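Local coordinates for protein glycosyltransferase (Streptomyces viridochromogenes, PDB 2IUY) that binds UDP and takes part in avilamycin A biosynthesis as a retaining family GT4 glycosyltransferase, probably moving a sugar from a nucleotide donor, at residues Asp86-His91 with Pro103-Ile108; Asp139-Pro144 with Val329-Arg334; Pro3-Leu8 with Glu49-Gly54; Leu8-Leu13 with Gly31-Val36. All coordinates share one frame; numbering follows the deposited sequence.

Contact 1 of 4, residues Asp86-His91 with Pro103-Ile108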
loop_
_atom_site.group_PDB
_atom_site.type_symbol
_atom_site.label_atom_id
_atom_site.label_comp_id
_atom_site.label_asym_id
_atom_site.label_seq_id
_atom_site.Cartn_x
_atom_site.Cartn_y
_atom_site.Cartn_z
ATOM N N ASP A 86 -13.736 16.776 12.707
ATOM C CA ASP A 86 -14.636 17.062 11.609
ATOM C C ASP A 86 -14.926 15.828 10.733
ATOM O O ASP A 86 -15.991 15.742 10.106
ATOM C CB ASP A 86 -14.095 18.184 10.748
ATOM C CG ASP A 86 -13.846 19.470 11.544
ATOM O OD1 ASP A 86 -14.828 20.093 12.045
ATOM O OD2 ASP A 86 -12.652 19.797 11.731
ATOM N N VAL A 87 -13.971 14.896 10.720
ATOM C CA VAL A 87 -13.911 13.808 9.745
ATOM C C VAL A 87 -13.328 12.602 10.445
ATOM O O VAL A 87 -12.290 12.704 11.118
ATOM C CB VAL A 87 -12.915 14.159 8.545
ATOM C CG1 VAL A 87 -12.749 12.976 7.573
ATOM C CG2 VAL A 87 -13.364 15.417 7.769
ATOM N N VAL A 88 -14.002 11.467 10.289
ATOM C CA VAL A 88 -13.430 10.161 10.612
ATOM C C VAL A 88 -13.146 9.445 9.306
ATOM O O VAL A 88 -14.044 9.158 8.565
ATOM C CB VAL A 88 -14.382 9.307 11.495
ATOM C CG1 VAL A 88 -13.877 7.861 11.673
ATOM C CG2 VAL A 88 -14.550 9.984 12.866
ATOM N N HIS A 89 -11.873 9.161 9.058
ATOM C CA HIS A 89 -11.406 8.541 7.839
ATOM C C HIS A 89 -10.851 7.162 8.180
ATOM O O HIS A 89 -9.738 7.040 8.724
ATOM C CB HIS A 89 -10.345 9.468 7.197
ATOM C CG HIS A 89 -9.862 9.016 5.856
ATOM N ND1 HIS A 89 -8.983 9.769 5.102
ATOM C CD2 HIS A 89 -10.093 7.883 5.145
ATOM C CE1 HIS A 89 -8.736 9.141 3.962
ATOM N NE2 HIS A 89 -9.385 7.989 3.972
ATOM N N ASP A 90 -11.674 6.149 7.882
ATOM C CA ASP A 90 -11.452 4.767 8.174
ATOM C C ASP A 90 -10.576 4.083 7.125
ATOM O O ASP A 90 -10.849 4.118 5.936
ATOM C CB ASP A 90 -12.796 3.998 8.370
ATOM C CG ASP A 90 -12.572 2.568 8.896
ATOM O OD1 ASP A 90 -11.622 2.388 9.695
ATOM O OD2 ASP A 90 -13.271 1.613 8.476
ATOM N N HIS A 91 -9.500 3.457 7.607
ATOM C CA HIS A 91 -8.650 2.595 6.788
ATOM C C HIS A 91 -8.709 1.153 7.241
ATOM O O HIS A 91 -7.985 0.350 6.717
ATOM C CB HIS A 91 -7.184 3.069 6.871
ATOM C CG HIS A 91 -6.974 4.408 6.234
ATOM N ND1 HIS A 91 -6.522 4.553 4.944
ATOM C CD2 HIS A 91 -7.227 5.658 6.695
ATOM C CE1 HIS A 91 -6.443 5.840 4.657
ATOM N NE2 HIS A 91 -6.859 6.532 5.706
ATOM N N PRO A 103 -23.157 14.576 15.896
ATOM C CA PRO A 103 -23.727 15.254 14.724
ATOM C C PRO A 103 -22.695 16.177 14.128
ATOM O O PRO A 103 -21.958 16.830 14.853
ATOM C CB PRO A 103 -24.866 16.108 15.312
ATOM C CG PRO A 103 -25.106 15.594 16.706
ATOM C CD PRO A 103 -23.910 14.833 17.147
ATOM N N GLY A 104 -22.618 16.224 12.812
ATOM C CA GLY A 104 -21.693 17.123 12.157
ATOM C C GLY A 104 -20.428 16.405 11.708
ATOM O O GLY A 104 -19.672 16.923 10.876
ATOM N N THR A 105 -20.185 15.217 12.239
ATOM C CA THR A 105 -18.955 14.499 11.897
ATOM C C THR A 105 -19.143 13.713 10.588
ATOM O O THR A 105 -20.017 12.868 10.491
ATOM C CB THR A 105 -18.457 13.582 13.071
ATOM O OG1 THR A 105 -18.294 14.387 14.237
ATOM C CG2 THR A 105 -17.108 12.994 12.744
ATOM N N ALA A 106 -18.290 13.989 9.590
ATOM C CA ALA A 106 -18.323 13.244 8.319
ATOM C C ALA A 106 -17.617 11.900 8.476
ATOM O O ALA A 106 -16.638 11.773 9.219
ATOM C CB ALA A 106 -17.627 14.073 7.178
ATOM N N PHE A 107 -18.125 10.899 7.773
ATOM C CA PHE A 107 -17.486 9.593 7.763
ATOM C C PHE A 107 -17.029 9.251 6.328
ATOM O O PHE A 107 -17.810 9.328 5.365
ATOM C CB PHE A 107 -18.405 8.510 8.331
ATOM C CG PHE A 107 -17.751 7.179 8.423
ATOM C CD1 PHE A 107 -16.918 6.860 9.509
ATOM C CD2 PHE A 107 -17.928 6.236 7.407
ATOM C CE1 PHE A 107 -16.286 5.608 9.574
ATOM C CE2 PHE A 107 -17.328 4.976 7.475
ATOM C CZ PHE A 107 -16.490 4.673 8.539
ATOM N N ILE A 108 -15.742 8.917 6.206
ATOM C CA ILE A 108 -15.152 8.524 4.924
ATOM C C ILE A 108 -14.259 7.303 5.120
ATOM O O ILE A 108 -13.668 7.111 6.196
ATOM C CB ILE A 108 -14.341 9.730 4.248
ATOM C CG1 ILE A 108 -14.021 9.422 2.765
ATOM C CG2 ILE A 108 -13.084 10.136 5.087
ATOM C CD1 ILE A 108 -13.520 10.646 1.939
#
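The carbonyl O of Ile108 is gripped twice: Asp90 N donates to it at 2.8 Å, in the carbonyl plane, and His89 CA makes a C-H...O contact with it at 3.1 Å. It accepts the last of four backbone bonds between 86-91 and 103-108, on the neighbouring parallel strands 87-90 and 106-111 in the Rossmann-like N-terminal sheet of a GT-B fold. The strand axes diverge by only 14°. The bonds run in parallel fashion, with Val88 serving Ala106 O through its N and Ile108 N through its O. These two bonds are almost straight (174° at the hydrogen). Val87, His89, Ala106 and Ile108 share one face. Here Ile108 CG2, in the crowded position between N and carbonyl carbon, presses on His89 CB and CG, both at 3.5 Å, while the two side chains lie alongside each other. His89 spends its ring nitrogens beyond this pair, on Tyr332 OH and Ser110 OG, which should fix the ring's rotation. On the opposite face, the Phe107 ring crosses Val88 obliquely, with CD1 3.9 Å from Val88 CG1, and brings CZ to 3.8 Å from Asp90 CB. Over the His89 ring, His91 NE2 stands 3.4 Å above the plane, displaced toward the rim.

Contact 2 of 4, residues Asp139-Pro144 with Val329-Arg334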
loop_
_atom_site.group_PDB
_atom_site.type_symbol
_atom_site.label_atom_id
_atom_site.label_comp_id
_atom_site.label_asym_id
_atom_site.label_seq_id
_atom_site.Cartn_x
_atom_site.Cartn_y
_atom_site.Cartn_z
ATOM N N ASP A 139 -19.919 7.376 -8.915
ATOM C CA ASP A 139 -19.671 8.579 -8.142
ATOM C C ASP A 139 -18.746 8.381 -6.901
ATOM O O ASP A 139 -18.444 9.358 -6.202
ATOM C CB ASP A 139 -21.012 9.278 -7.775
ATOM C CG ASP A 139 -20.927 10.795 -7.936
ATOM O OD1 ASP A 139 -20.078 11.217 -8.735
ATOM O OD2 ASP A 139 -21.653 11.558 -7.259
ATOM N N ALA A 140 -18.307 7.132 -6.644
ATOM C CA ALA A 140 -17.245 6.879 -5.625
ATOM C C ALA A 140 -15.850 7.293 -6.121
ATOM O O ALA A 140 -15.413 6.876 -7.183
ATOM C CB ALA A 140 -17.244 5.408 -5.150
ATOM N N PRO A 141 -15.151 8.121 -5.344
ATOM C CA PRO A 141 -13.832 8.581 -5.775
ATOM C C PRO A 141 -12.820 7.445 -5.829
ATOM O O PRO A 141 -12.873 6.497 -5.034
ATOM C CB PRO A 141 -13.409 9.580 -4.669
ATOM C CG PRO A 141 -14.660 9.893 -3.917
ATOM C CD PRO A 141 -15.543 8.694 -4.038
ATOM N N VAL A 142 -11.928 7.556 -6.802
ATOM C CA VAL A 142 -10.805 6.693 -6.919
ATOM C C VAL A 142 -9.585 7.559 -6.630
ATOM O O VAL A 142 -9.346 8.579 -7.307
ATOM C CB VAL A 142 -10.746 6.025 -8.307
ATOM C CG1 VAL A 142 -9.411 5.383 -8.501
ATOM C CG2 VAL A 142 -11.851 4.980 -8.435
ATOM N N ILE A 143 -8.860 7.194 -5.575
ATOM C CA ILE A 143 -7.734 7.992 -5.145
ATOM C C ILE A 143 -6.628 7.013 -4.810
ATOM O O ILE A 143 -6.774 6.250 -3.879
ATOM C CB ILE A 143 -8.056 8.949 -3.912
ATOM C CG1 ILE A 143 -9.186 9.948 -4.207
ATOM C CG2 ILE A 143 -6.829 9.728 -3.547
ATOM C CD1 ILE A 143 -9.635 10.744 -2.951
ATOM N N PRO A 144 -5.538 6.998 -5.604
ATOM C CA PRO A 144 -4.529 5.939 -5.435
ATOM C C PRO A 144 -3.697 6.131 -4.179
ATOM O O PRO A 144 -3.838 7.183 -3.484
ATOM C CB PRO A 144 -3.707 6.055 -6.738
ATOM C CG PRO A 144 -3.794 7.507 -7.106
ATOM C CD PRO A 144 -5.211 7.893 -6.744
ATOM N N VAL A 329 -9.010 15.716 1.132
ATOM C CA VAL A 329 -9.646 16.881 1.741
ATOM C C VAL A 329 -10.820 17.356 0.903
ATOM O O VAL A 329 -11.874 17.704 1.449
ATOM C CB VAL A 329 -8.614 18.021 1.989
ATOM C CG1 VAL A 329 -9.299 19.329 2.487
ATOM C CG2 VAL A 329 -7.536 17.563 2.999
ATOM N N GLU A 330 -10.652 17.364 -0.414
ATOM C CA GLU A 330 -11.744 17.713 -1.323
ATOM C C GLU A 330 -12.954 16.819 -1.048
ATOM O O GLU A 330 -14.061 17.326 -0.991
ATOM C CB GLU A 330 -11.283 17.635 -2.811
ATOM C CG GLU A 330 -12.342 18.082 -3.849
ATOM C CD GLU A 330 -11.985 17.748 -5.310
ATOM O OE1 GLU A 330 -10.965 17.035 -5.573
ATOM O OE2 GLU A 330 -12.757 18.201 -6.207
ATOM N N GLN A 331 -12.741 15.506 -0.869
ATOM C CA GLN A 331 -13.817 14.556 -0.492
ATOM C C GLN A 331 -14.334 14.752 0.930
ATOM O O GLN A 331 -15.502 14.638 1.165
ATOM C CB GLN A 331 -13.390 13.082 -0.706
ATOM C CG GLN A 331 -12.951 12.741 -2.146
ATOM C CD GLN A 331 -14.006 13.168 -3.186
ATOM O OE1 GLN A 331 -15.190 13.041 -2.933
ATOM N NE2 GLN A 331 -13.570 13.690 -4.333
ATOM N N TYR A 332 -13.476 15.058 1.878
ATOM C CA TYR A 332 -13.947 15.459 3.211
ATOM C C TYR A 332 -14.920 16.632 3.138
ATOM O O TYR A 332 -15.956 16.600 3.771
ATOM C CB TYR A 332 -12.792 15.883 4.138
ATOM C CG TYR A 332 -11.652 14.880 4.374
ATOM C CD1 TYR A 332 -11.720 13.535 3.960
ATOM C CD2 TYR A 332 -10.486 15.303 5.026
ATOM C CE1 TYR A 332 -10.622 12.639 4.235
ATOM C CE2 TYR A 332 -9.441 14.445 5.269
ATOM C CZ TYR A 332 -9.511 13.119 4.880
ATOM O OH TYR A 332 -8.385 12.320 5.149
ATOM N N ARG A 333 -14.542 17.682 2.415
ATOM C CA ARG A 333 -15.401 18.858 2.231
ATOM C C ARG A 333 -16.699 18.556 1.485
ATOM O O ARG A 333 -17.745 19.188 1.769
ATOM C CB ARG A 333 -14.618 20.012 1.561
ATOM C CG ARG A 333 -13.473 20.503 2.470
ATOM C CD ARG A 333 -13.059 21.916 2.188
ATOM N NE ARG A 333 -11.769 22.249 2.793
ATOM C CZ ARG A 333 -11.589 22.672 4.042
ATOM N NH1 ARG A 333 -12.616 22.848 4.868
ATOM N NH2 ARG A 333 -10.354 22.940 4.450
ATOM N N ARG A 334 -16.633 17.630 0.528
ATOM C CA ARG A 334 -17.830 17.143 -0.188
ATOM C C ARG A 334 -18.837 16.567 0.807
ATOM O O ARG A 334 -20.007 16.917 0.799
ATOM C CB ARG A 334 -17.413 16.091 -1.230
ATOM C CG ARG A 334 -18.583 15.297 -1.860
ATOM C CD ARG A 334 -18.039 14.380 -2.935
ATOM N NE ARG A 334 -19.025 13.647 -3.740
ATOM C CZ ARG A 334 -18.659 12.662 -4.563
ATOM N NH1 ARG A 334 -17.366 12.310 -4.622
ATOM N NH2 ARG A 334 -19.548 12.025 -5.303
HETATM O O HOH W 1 -15.913 11.284 -7.137
#
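Arg334 leaves the helix with CG anti to its backbone N (chi1 169°) and runs extended from CG to NE, so its guanidinium reaches the loop 139-144. Gln331, one turn earlier, is instead folded at chi2 (-52°), which brings its amide back to the edge of that guanidinium, near its plane. The polar part centres on Arg334 NH2, which makes a salt bridge with Asp139 OD2 at 2.9 Å and a hydrogen bond to Asp139 O at 3.0 Å. The second acceptor offers an in-plane lone pair. The carboxylate plane, however, is turned 65° from the guanidinium, so a single oxygen carries the charge pairing rather than a flat two-oxygen fork. On the other side of the group, NH1 donates to Gln331 OE1 at 2.8 Å and to a water at 3.1 Å, which bridges weakly back to Asp139 O. The internal bond to Gln331 therefore helps set the rotation of the guanidinium. Next to this polar group, Pro141 CG lies 3.3 Å from Gln331 OE1 and 3.4 Å from Gln331 CD, an oblique crossing of the ring against the amide. Ile143 CD1 slides past Gln331 CG at 4.0 Å. The arrangement is surface packing of a loop on the C-terminal helix, the element that in GT-B enzymes returns to the N-terminal domain. Pro141 and Ile143 make backbone hydrogen bonds with Tyr125 on edge strand 123-125, while Gln331 and Tyr332 of helix 321-336 pack on Ile108 of strand 106-111.

Contact 3 of 4, residues Pro3-Leu8 with Glu49-Gly54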
loop_
_atom_site.group_PDB
_atom_site.type_symbol
_atom_site.label_atom_id
_atom_site.label_comp_id
_atom_site.label_asym_id
_atom_site.label_seq_id
_atom_site.Cartn_x
_atom_site.Cartn_y
_atom_site.Cartn_z
ATOM N N PRO A 3 -8.939 24.749 8.809
ATOM C CA PRO A 3 -8.143 23.567 9.193
ATOM C C PRO A 3 -9.047 22.511 9.805
ATOM O O PRO A 3 -9.839 22.793 10.720
ATOM C CB PRO A 3 -7.163 24.091 10.227
ATOM C CG PRO A 3 -7.716 25.423 10.687
ATOM C CD PRO A 3 -8.957 25.756 9.885
ATOM N N LEU A 4 -8.931 21.303 9.288
ATOM C CA LEU A 4 -9.819 20.206 9.662
ATOM C C LEU A 4 -9.129 19.437 10.760
ATOM O O LEU A 4 -7.858 19.450 10.877
ATOM C CB LEU A 4 -10.124 19.352 8.400
ATOM C CG LEU A 4 -10.986 20.099 7.372
ATOM C CD1 LEU A 4 -11.164 19.380 6.038
ATOM C CD2 LEU A 4 -12.400 20.482 7.943
ATOM N N LYS A 5 -9.963 18.865 11.638
ATOM C CA LYS A 5 -9.521 17.861 12.596
ATOM C C LYS A 5 -9.927 16.530 12.020
ATOM O O LYS A 5 -11.098 16.318 11.754
ATOM C CB LYS A 5 -10.103 18.106 13.990
ATOM C CG LYS A 5 -9.725 19.519 14.535
ATOM C CD LYS A 5 -9.693 19.504 16.037
ATOM C CE LYS A 5 -10.931 19.959 16.721
ATOM N NZ LYS A 5 -10.808 19.650 18.241
ATOM N N VAL A 6 -8.934 15.684 11.720
ATOM C CA VAL A 6 -9.189 14.426 10.992
ATOM C C VAL A 6 -8.794 13.256 11.897
ATOM O O VAL A 6 -7.642 13.173 12.369
ATOM C CB VAL A 6 -8.444 14.307 9.630
ATOM C CG1 VAL A 6 -8.874 12.982 8.850
ATOM C CG2 VAL A 6 -8.589 15.596 8.715
ATOM N N ALA A 7 -9.754 12.388 12.180
ATOM C CA ALA A 7 -9.477 11.138 12.874
ATOM C C ALA A 7 -9.189 10.098 11.814
ATOM O O ALA A 7 -10.078 9.785 11.016
ATOM C CB ALA A 7 -10.659 10.719 13.723
ATOM N N LEU A 8 -7.936 9.605 11.785
ATOM C CA LEU A 8 -7.474 8.599 10.824
ATOM C C LEU A 8 -7.430 7.294 11.542
ATOM O O LEU A 8 -6.667 7.196 12.494
ATOM C CB LEU A 8 -6.042 8.856 10.346
ATOM C CG LEU A 8 -5.750 9.823 9.218
ATOM C CD1 LEU A 8 -4.194 9.817 8.952
ATOM C CD2 LEU A 8 -6.621 9.494 7.970
ATOM N N GLU A 49 -5.224 18.948 11.431
ATOM C CA GLU A 49 -4.854 18.299 12.647
ATOM C C GLU A 49 -5.223 16.801 12.528
ATOM O O GLU A 49 -6.275 16.483 12.047
ATOM C CB GLU A 49 -5.542 18.996 13.826
ATOM C CG GLU A 49 -4.783 18.885 15.088
ATOM C CD GLU A 49 -5.492 19.487 16.278
ATOM O OE1 GLU A 49 -6.420 20.314 16.057
ATOM O OE2 GLU A 49 -5.111 19.099 17.421
ATOM N N VAL A 50 -4.315 15.896 12.900
ATOM C CA VAL A 50 -4.526 14.452 12.715
ATOM C C VAL A 50 -4.527 13.731 14.085
ATOM O O VAL A 50 -3.632 13.944 14.911
ATOM C CB VAL A 50 -3.491 13.825 11.715
ATOM C CG1 VAL A 50 -3.636 12.291 11.636
ATOM C CG2 VAL A 50 -3.664 14.426 10.351
ATOM N N PHE A 51 -5.603 12.968 14.334
ATOM C CA PHE A 51 -5.771 12.119 15.499
ATOM C C PHE A 51 -5.670 10.716 14.921
ATOM O O PHE A 51 -6.457 10.351 14.076
ATOM C CB PHE A 51 -7.141 12.413 16.179
ATOM C CG PHE A 51 -7.232 13.818 16.710
ATOM C CD1 PHE A 51 -6.873 14.099 18.039
ATOM C CD2 PHE A 51 -7.570 14.881 15.849
ATOM C CE1 PHE A 51 -6.917 15.397 18.512
ATOM C CE2 PHE A 51 -7.608 16.213 16.299
ATOM C CZ PHE A 51 -7.298 16.470 17.630
ATOM N N LEU A 52 -4.608 9.990 15.306
ATOM C CA LEU A 52 -4.338 8.677 14.767
ATOM C C LEU A 52 -4.905 7.696 15.770
ATOM O O LEU A 52 -4.578 7.780 16.952
ATOM C CB LEU A 52 -2.816 8.447 14.516
ATOM C CG LEU A 52 -2.349 7.027 14.217
ATOM C CD1 LEU A 52 -2.895 6.610 12.801
ATOM C CD2 LEU A 52 -0.787 6.917 14.296
ATOM N N LEU A 53 -5.736 6.780 15.271
ATOM C CA LEU A 53 -6.401 5.769 16.070
ATOM C C LEU A 53 -5.989 4.430 15.494
ATOM O O LEU A 53 -5.625 4.338 14.303
ATOM C CB LEU A 53 -7.923 5.911 15.934
ATOM C CG LEU A 53 -8.532 7.092 16.660
ATOM C CD1 LEU A 53 -9.620 7.528 15.751
ATOM C CD2 LEU A 53 -9.119 6.562 18.014
ATOM N N GLY A 54 -6.026 3.421 16.369
ATOM C CA GLY A 54 -5.746 2.052 16.027
ATOM C C GLY A 54 -4.273 1.820 15.864
ATOM O O GLY A 54 -3.894 0.874 15.169
#
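On the face of Val6, Leu8, Val50 and Leu52 the contact is closely packed and buried: Leu8, with CG anti to its carbonyl carbon (chi1 -83°), crosses Val50 obliquely and sets CD1 3.7 Å from Val50 CG1. The other face is looser toward the start of both strands, where Lys5 and Glu49 are partly exposed. These two side chains lie alongside, pointing the same way, yet they meet through Lys5 CD and Glu49 OE1 at 3.4 Å. Glu49 is extended, whereas Lys5 bends at chi3 (-96°), and its NZ stays 4.9 Å from Glu49 OE1, too far for a salt bridge; a long, weak ion pair joins NZ to Asp84. The Phe51 ring also sits on this side, its CE2 3.9 Å from Lys5 CB and its edge turned to Val6 O. Farther along, Ala7 CB and Leu53 CD1 close up in buried surroundings. Between the two faces, five backbone hydrogen bonds form an unbroken parallel pairing. Val6 O is held twice, by Phe51 N at 2.8 Å and by the C-H of Val50 CA at 3.4 Å. The two strands belong to a beta-alpha-beta unit of the Rossmann-like domain. Helix 31-45 links them and packs on Leu8 and Val50, helix 73-82 lies against Ala7 and Leu53, and strands 87-90 and 65-67 flank the pair.

Contact 4 of 4, residues Leu8-Leu13 with Gly31-Val36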
loop_
_atom_site.group_PDB
_atom_site.type_symbol
_atom_site.label_atom_id
_atom_site.label_comp_id
_atom_site.label_asym_id
_atom_site.label_seq_id
_atom_site.Cartn_x
_atom_site.Cartn_y
_atom_site.Cartn_z
ATOM N N LEU A 8 -7.936 9.605 11.785
ATOM C CA LEU A 8 -7.474 8.599 10.824
ATOM C C LEU A 8 -7.430 7.294 11.542
ATOM O O LEU A 8 -6.667 7.196 12.494
ATOM C CB LEU A 8 -6.042 8.856 10.346
ATOM C CG LEU A 8 -5.750 9.823 9.218
ATOM C CD1 LEU A 8 -4.194 9.817 8.952
ATOM C CD2 LEU A 8 -6.621 9.494 7.970
ATOM N N VAL A 9 -8.195 6.294 11.073
ATOM C CA VAL A 9 -8.334 5.047 11.808
ATOM C C VAL A 9 -7.554 4.036 11.051
ATOM O O VAL A 9 -7.939 3.626 9.949
ATOM C CB VAL A 9 -9.848 4.556 12.010
ATOM C CG1 VAL A 9 -9.911 3.456 13.081
ATOM C CG2 VAL A 9 -10.756 5.714 12.469
ATOM N N ASN A 10 -6.420 3.658 11.637
ATOM C CA ASN A 10 -5.591 2.587 11.133
ATOM C C ASN A 10 -6.277 1.287 11.462
ATOM O O ASN A 10 -7.061 1.221 12.418
ATOM C CB ASN A 10 -4.233 2.610 11.861
ATOM C CG ASN A 10 -3.303 1.523 11.397
ATOM O OD1 ASN A 10 -3.124 1.327 10.196
ATOM N ND2 ASN A 10 -2.671 0.828 12.338
ATOM N N ILE A 11 -5.934 0.255 10.696
ATOM C CA ILE A 11 -6.403 -1.122 10.917
ATOM C C ILE A 11 -5.724 -1.660 12.191
ATOM O O ILE A 11 -4.486 -1.792 12.226
ATOM C CB ILE A 11 -6.079 -2.041 9.693
ATOM C CG1 ILE A 11 -6.632 -3.451 9.917
ATOM C CG2 ILE A 11 -4.528 -2.117 9.415
ATOM C CD1 ILE A 11 -6.606 -4.341 8.640
ATOM N N PRO A 12 -6.516 -1.910 13.264
ATOM C CA PRO A 12 -5.921 -2.380 14.555
ATOM C C PRO A 12 -5.452 -3.854 14.516
ATOM O O PRO A 12 -6.271 -4.771 14.428
ATOM C CB PRO A 12 -7.045 -2.141 15.599
ATOM C CG PRO A 12 -8.181 -1.518 14.876
ATOM C CD PRO A 12 -7.977 -1.711 13.356
ATOM N N LEU A 13 -4.136 -4.062 14.551
ATOM C CA LEU A 13 -3.559 -5.361 14.417
ATOM C C LEU A 13 -2.388 -5.463 15.372
ATOM O O LEU A 13 -1.581 -4.551 15.463
ATOM C CB LEU A 13 -3.014 -5.580 12.980
ATOM C CG LEU A 13 -4.004 -5.813 11.817
ATOM C CD1 LEU A 13 -3.268 -6.005 10.456
ATOM C CD2 LEU A 13 -4.898 -7.046 12.104
ATOM N N GLY A 31 1.303 -3.075 4.720
ATOM C CA GLY A 31 0.901 -2.132 3.692
ATOM C C GLY A 31 -0.041 -1.036 4.111
ATOM O O GLY A 31 0.256 0.093 3.844
ATOM N N ILE A 32 -1.178 -1.345 4.746
ATOM C CA ILE A 32 -2.137 -0.294 5.173
ATOM C C ILE A 32 -1.539 0.788 6.083
ATOM O O ILE A 32 -1.890 1.985 5.990
ATOM C CB ILE A 32 -3.431 -0.870 5.849
ATOM C CG1 ILE A 32 -4.265 -1.657 4.817
ATOM C CG2 ILE A 32 -4.279 0.261 6.532
ATOM C CD1 ILE A 32 -5.421 -2.528 5.460
ATOM N N GLN A 33 -0.638 0.343 6.956
ATOM C CA GLN A 33 0.010 1.177 7.957
ATOM C C GLN A 33 0.956 2.171 7.289
ATOM O O GLN A 33 1.055 3.303 7.720
ATOM C CB GLN A 33 0.746 0.299 8.970
ATOM C CG GLN A 33 -0.169 -0.604 9.767
ATOM C CD GLN A 33 -0.273 -2.051 9.211
ATOM O OE1 GLN A 33 -0.021 -2.317 8.025
ATOM N NE2 GLN A 33 -0.646 -2.972 10.071
ATOM N N TRP A 34 1.633 1.739 6.229
ATOM C CA TRP A 34 2.409 2.625 5.380
ATOM C C TRP A 34 1.489 3.638 4.663
ATOM O O TRP A 34 1.784 4.821 4.616
ATOM C CB TRP A 34 3.284 1.832 4.363
ATOM C CG TRP A 34 4.610 1.451 5.014
ATOM C CD1 TRP A 34 5.041 0.200 5.358
ATOM C CD2 TRP A 34 5.610 2.366 5.467
ATOM N NE1 TRP A 34 6.265 0.287 6.007
ATOM C CE2 TRP A 34 6.637 1.607 6.072
ATOM C CE3 TRP A 34 5.753 3.761 5.392
ATOM C CZ2 TRP A 34 7.796 2.195 6.579
ATOM C CZ3 TRP A 34 6.895 4.346 5.922
ATOM C CH2 TRP A 34 7.892 3.566 6.514
ATOM N N VAL A 35 0.365 3.173 4.151
ATOM C CA VAL A 35 -0.585 4.107 3.493
ATOM C C VAL A 35 -0.954 5.232 4.446
ATOM O O VAL A 35 -0.930 6.397 4.076
ATOM C CB VAL A 35 -1.849 3.400 2.963
ATOM C CG1 VAL A 35 -2.848 4.426 2.355
ATOM C CG2 VAL A 35 -1.458 2.319 1.916
ATOM N N VAL A 36 -1.319 4.877 5.664
ATOM C CA VAL A 36 -1.812 5.838 6.666
ATOM C C VAL A 36 -0.712 6.841 7.053
ATOM O O VAL A 36 -0.982 8.005 7.219
ATOM C CB VAL A 36 -2.366 5.079 7.917
ATOM C CG1 VAL A 36 -2.854 6.049 8.979
ATOM C CG2 VAL A 36 -3.527 4.144 7.502
#
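Apolar contacts carry most of this packing of the strand end and following loop on the helix. Ile11 and Ile32 cross at about a right angle and touch through both branches: Ile11 CG2 is 3.7 Å from Ile32 CG2, and Ile11 CD1 is 3.8 Å from Ile32 CD1. With CG1 of Ile11 anti to its backbone N (chi1 -177°), CG2 takes the crowded position and becomes the branch pressed on the helix. At the strand end, Leu8 CD1 slides past Val36 CG1 in the opposite direction at 4.0 Å. Leu13, at the exposed end, crosses the tip of Gln33 at about a right angle.

The packing belongs to the first beta-alpha-beta unit of the Rossmann-like domain, where the segment leaving strand 5-9 lies against the opening turns of helix 31-45. That helix follows Tyr29 and Gly30, both seen to bind UDP, and the nearest atoms of the Gln33 side chain and Gly30 are about 3 Å apart.

Polar-to-apolar contacts centre on Asn10. Its CG is anti to the backbone N (chi1 180°) and, with chi2 at 48°, OD1 faces the helix, 3.6 Å from Gln33 CG and 3.9 Å from Val36 CG2. Buried there among carbons, OD1 has no hydrogen-bond partner, and no hydrogen bond joins the two segments. The other end of the amide is anchored: ND2 donates to Gly54 O, beyond strand 49-53. Trp34 turns away from the loop and makes a cation-pi contact with Arg225, another UDP-binding residue.

How the contacts relate
Contacts 1 and 3 are adjoining strand pairs of one sheet, their centres 9 Å apart: Ala7 O receives His89 N at 2.7 Å, joining strands 5-9 and 87-90. Contact 4 is nested inside the loop that contact 3 closes and shares Leu8 with it; Leu53 O and Asn10 N meet at 2.9 Å. Contact 2 reaches the sheet through Tyr332, whose OH lies 2.6 Å from His89 ND1 and whose CE2 is 3.7 Å from Val6 CG2. Only contact 4 borders the UDP site, next to Gly30 and Tyr29; contacts 1 to 3 lie away from it. Contacts 2 and 4, with centres 18 Å apart, do not touch.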